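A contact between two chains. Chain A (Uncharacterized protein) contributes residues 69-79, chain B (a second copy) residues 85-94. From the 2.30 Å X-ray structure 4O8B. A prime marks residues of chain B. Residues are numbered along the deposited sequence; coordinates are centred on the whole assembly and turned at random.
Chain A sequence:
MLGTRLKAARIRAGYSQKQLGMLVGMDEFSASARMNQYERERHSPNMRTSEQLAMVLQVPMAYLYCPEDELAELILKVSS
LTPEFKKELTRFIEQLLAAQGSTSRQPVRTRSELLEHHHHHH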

# COMPACT_ATOMS: atom_id res chain seq x y z
N ASP A 69 8.83 -6.15 -3.19
CA ASP A 69 9.75 -5.24 -3.90
C ASP A 69 9.33 -4.92 -5.33
O ASP A 69 9.38 -3.76 -5.73
CB ASP A 69 11.16 -5.82 -3.90
CG ASP A 69 11.75 -5.94 -2.50
OD1 ASP A 69 11.98 -4.90 -1.85
OD2 ASP A 69 11.98 -7.09 -2.05
N GLU A 70 8.91 -5.92 -6.09
CA GLU A 70 8.50 -5.68 -7.47
C GLU A 70 7.30 -4.75 -7.58
O GLU A 70 7.31 -3.80 -8.35
CB GLU A 70 8.17 -7.00 -8.19
CG GLU A 70 9.34 -7.64 -8.91
CD GLU A 70 8.89 -8.53 -10.05
OE1 GLU A 70 8.18 -8.02 -10.96
OE2 GLU A 70 9.25 -9.73 -10.06
N LEU A 71 6.26 -5.03 -6.79
CA LEU A 71 5.05 -4.22 -6.82
C LEU A 71 5.33 -2.77 -6.41
O LEU A 71 4.91 -1.83 -7.09
CB LEU A 71 3.99 -4.82 -5.89
CG LEU A 71 2.59 -4.22 -6.05
CD1 LEU A 71 2.18 -4.28 -7.51
CD2 LEU A 71 1.60 -4.99 -5.19
N ALA A 72 6.04 -2.60 -5.30
CA ALA A 72 6.37 -1.26 -4.81
C ALA A 72 6.99 -0.44 -5.93
O ALA A 72 6.55 0.69 -6.20
CB ALA A 72 7.35 -1.37 -3.65
N GLU A 73 8.00 -1.00 -6.58
CA GLU A 73 8.68 -0.31 -7.67
C GLU A 73 7.66 0.11 -8.73
O GLU A 73 7.78 1.19 -9.31
CB GLU A 73 9.73 -1.24 -8.29
CG GLU A 73 10.84 -0.52 -9.03
CD GLU A 73 11.42 0.62 -8.20
OE1 GLU A 73 11.76 0.40 -7.02
OE2 GLU A 73 11.54 1.75 -8.75
N LEU A 74 6.67 -0.74 -8.96
CA LEU A 74 5.63 -0.46 -9.95
C LEU A 74 4.68 0.62 -9.45
O LEU A 74 4.21 1.46 -10.23
CB LEU A 74 4.85 -1.73 -10.27
CG LEU A 74 4.51 -1.96 -11.74
CD1 LEU A 74 5.78 -2.33 -12.50
CD2 LEU A 74 3.48 -3.08 -11.88
N ILE A 75 4.41 0.60 -8.15
CA ILE A 75 3.50 1.58 -7.54
C ILE A 75 4.06 3.00 -7.64
O ILE A 75 3.29 3.97 -7.70
CB ILE A 75 3.24 1.26 -6.05
CG1 ILE A 75 2.53 -0.09 -5.93
CG2 ILE A 75 2.40 2.36 -5.42
CD1 ILE A 75 2.05 -0.41 -4.53
N LEU A 76 5.37 3.12 -7.64
CA LEU A 76 6.01 4.43 -7.74
C LEU A 76 6.05 4.89 -9.19
O LEU A 76 5.91 6.07 -9.49
CB LEU A 76 7.43 4.39 -7.17
CG LEU A 76 7.58 4.18 -5.67
CD1 LEU A 76 9.03 4.42 -5.27
CD2 LEU A 76 6.66 5.14 -4.92
N LYS A 77 6.23 3.93 -10.09
CA LYS A 77 6.29 4.22 -11.52
C LYS A 77 4.94 4.68 -12.05
O LYS A 77 4.84 5.74 -12.66
CB LYS A 77 6.77 3.00 -12.29
CG LYS A 77 8.22 2.63 -12.02
CD LYS A 77 8.67 1.48 -12.90
CE LYS A 77 9.90 0.81 -12.32
NZ LYS A 77 10.17 -0.51 -12.97
N VAL A 78 3.91 3.89 -11.81
CA VAL A 78 2.57 4.22 -12.27
C VAL A 78 2.10 5.56 -11.70
O VAL A 78 1.36 6.30 -12.35
CB VAL A 78 1.55 3.12 -11.89
CG1 VAL A 78 2.01 1.78 -12.44
CG2 VAL A 78 1.39 3.05 -10.39
N SER A 79 2.53 5.87 -10.48
CA SER A 79 2.15 7.12 -9.83
C SER A 79 2.82 8.32 -10.49
O SER A 79 2.24 9.41 -10.55
CB SER A 79 2.53 7.09 -8.34
OG SER A 79 1.69 6.21 -7.62
N PHE B 85 2.86 -12.25 -18.03
CA PHE B 85 2.21 -10.98 -18.32
C PHE B 85 2.82 -9.85 -17.50
O PHE B 85 2.85 -8.70 -17.94
CB PHE B 85 0.71 -11.04 -18.05
CG PHE B 85 -0.08 -11.69 -19.15
CD1 PHE B 85 0.39 -11.70 -20.46
CD2 PHE B 85 -1.33 -12.25 -18.88
CE1 PHE B 85 -0.36 -12.27 -21.48
CE2 PHE B 85 -2.09 -12.82 -19.89
CZ PHE B 85 -1.61 -12.82 -21.20
N LYS B 86 3.29 -10.18 -16.30
CA LYS B 86 3.88 -9.19 -15.42
C LYS B 86 5.12 -8.58 -16.06
O LYS B 86 5.46 -7.42 -15.82
CB LYS B 86 4.22 -9.84 -14.07
CG LYS B 86 4.16 -8.90 -12.88
CD LYS B 86 4.14 -9.67 -11.56
CE LYS B 86 2.73 -10.02 -11.13
NZ LYS B 86 2.68 -10.66 -9.77
N LYS B 87 5.80 -9.37 -16.88
CA LYS B 87 7.01 -8.92 -17.57
C LYS B 87 6.62 -7.94 -18.66
O LYS B 87 7.27 -6.91 -18.84
CB LYS B 87 7.74 -10.12 -18.19
CG LYS B 87 8.07 -11.22 -17.20
CD LYS B 87 8.61 -12.45 -17.91
CE LYS B 87 8.83 -13.60 -16.93
NZ LYS B 87 8.62 -14.92 -17.59
N GLU B 88 5.56 -8.27 -19.40
CA GLU B 88 5.07 -7.42 -20.48
C GLU B 88 4.64 -6.06 -19.93
O GLU B 88 4.83 -5.03 -20.58
CB GLU B 88 3.88 -8.09 -21.17
CG GLU B 88 4.20 -8.71 -22.52
CD GLU B 88 3.83 -7.81 -23.68
OE1 GLU B 88 2.71 -7.25 -23.66
OE2 GLU B 88 4.64 -7.67 -24.62
N LEU B 89 4.06 -6.07 -18.73
CA LEU B 89 3.60 -4.84 -18.10
C LEU B 89 4.78 -3.90 -17.86
O LEU B 89 4.80 -2.78 -18.38
CB LEU B 89 2.92 -5.16 -16.77
CG LEU B 89 2.26 -3.99 -16.04
CD1 LEU B 89 0.99 -3.57 -16.77
CD2 LEU B 89 1.93 -4.40 -14.61
N THR B 90 5.75 -4.35 -17.06
CA THR B 90 6.93 -3.54 -16.76
C THR B 90 7.58 -3.00 -18.03
O THR B 90 7.98 -1.83 -18.09
CB THR B 90 7.98 -4.34 -15.97
OG1 THR B 90 8.14 -5.64 -16.56
CG2 THR B 90 7.56 -4.49 -14.52
N ARG B 91 7.67 -3.84 -19.05
CA ARG B 91 8.27 -3.44 -20.32
C ARG B 91 7.52 -2.26 -20.92
O ARG B 91 8.13 -1.32 -21.43
CB ARG B 91 8.24 -4.61 -21.31
CG ARG B 91 8.91 -4.28 -22.64
CD ARG B 91 8.10 -4.81 -23.81
NE ARG B 91 8.51 -6.14 -24.22
CZ ARG B 91 7.82 -6.91 -25.06
NH1 ARG B 91 6.68 -6.49 -25.57
NH2 ARG B 91 8.29 -8.11 -25.40
N PHE B 92 6.19 -2.31 -20.85
CA PHE B 92 5.36 -1.24 -21.39
C PHE B 92 5.48 0.03 -20.55
O PHE B 92 5.63 1.13 -21.08
CB PHE B 92 3.90 -1.69 -21.43
CG PHE B 92 2.98 -0.70 -22.09
CD1 PHE B 92 3.15 -0.36 -23.43
CD2 PHE B 92 1.95 -0.10 -21.38
CE1 PHE B 92 2.30 0.55 -24.06
CE2 PHE B 92 1.10 0.82 -21.99
CZ PHE B 92 1.27 1.14 -23.33
N ILE B 93 5.43 -0.13 -19.23
CA ILE B 93 5.53 1.01 -18.32
C ILE B 93 6.86 1.73 -18.50
O ILE B 93 6.91 2.96 -18.59
CB ILE B 93 5.39 0.57 -16.85
CG1 ILE B 93 4.06 -0.16 -16.65
CG2 ILE B 93 5.45 1.78 -15.93
CD1 ILE B 93 3.88 -0.78 -15.28
N GLU B 94 7.95 0.96 -18.54
CA GLU B 94 9.27 1.53 -18.73
C GLU B 94 9.33 2.36 -20.00
O GLU B 94 9.89 3.46 -20.02
CB GLU B 94 10.34 0.44 -18.80
CG GLU B 94 10.89 0.00 -17.44
CD GLU B 94 11.27 1.17 -16.56
OE1 GLU B 94 12.04 2.05 -17.02
OE2 GLU B 94 10.79 1.23 -15.40
O HOH W 1 8.37 -7.95 -14.29

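Leu74 forms the apolar centre of this contact and, of all the residues in the two stretches, has the most surface covered by the opposing one. Its CA-to-CB bond points sideways, but the forked end of the side chain comes nearer to chain B and meets three residues there. CD2 of Leu74 lies 3.4 Å from CD2 of Leu89′, a tight methyl-to-methyl approach, while CD1 of Leu74 sits 3.5 Å from CG2 of Thr90′ and 3.7 Å from CD1 of Ile93′. Leu89′, Thr90′ and Ile93′ lie within about one turn of helix, so a single leucine can touch them all. The side chain reaches these positions with chi1 at -138°, between the usual wells, and chi2 in the p range.

Ile93′ extends the apolar patch toward the C-terminal end of the chain A stretch. It points toward chain A in the m, t conformation, and its CD1, besides meeting Leu74, lies 4.3 Å from CG1 of Val78. Its other methyl, CG2, is 4.1 Å from CB of Lys77, so the base of the lysine side chain adds hydrocarbon to the packing. Leu74, Val78, Leu89′ and Ile93′ are all buried in the assembly, so these apolar groups are held largely away from solvent.

The backbones that carry these residues are helical and run in broadly the same direction, with 35° between their N-to-C directions. Their axes come no closer than 10.9 Å, a separation that leaves the intervening space to side chains. Leu74 CA is 7.6 Å from Thr90′ CA, and Val78 CA is 7.5 Å from Ile93′ CA; the pairing thus advances by four residues on chain A and three on chain B, roughly one turn of each helix. No hydrogen bond joins the two backbones, and the two stretches together bury 350 Å² against each other.

Thr90′ marks the change from apolar to polar chemistry. While its methyl packs on Leu74, its hydroxyl OG1 donates a hydrogen bond to the carbonyl O of Lys87′, 2.8 Å away in its own helix. The same OG1 accepts a hydrogen bond from water 1 at 3.2 Å, and this water also donates a weak one to OE1 of Glu70 at 3.3 Å. The water thereby links the two chains where the side chains do not bond directly. Nearby, OE1 of Glu70 comes no closer than 4.4 Å to Lys86′, at CD of the lysine, a loose contact with the aliphatic part of that chain.

The direct polar link lies at the other end of the contact. Lys77 points toward chain B and extends with chi2 to chi4 all t, bringing NZ to 3.1 Å from OE2 of Glu94′. The pair forms a salt bridge in which the ammonium group also donates a hydrogen bond to the carboxylate, so charge attraction and directional bonding reinforce each other beside the apolar centre.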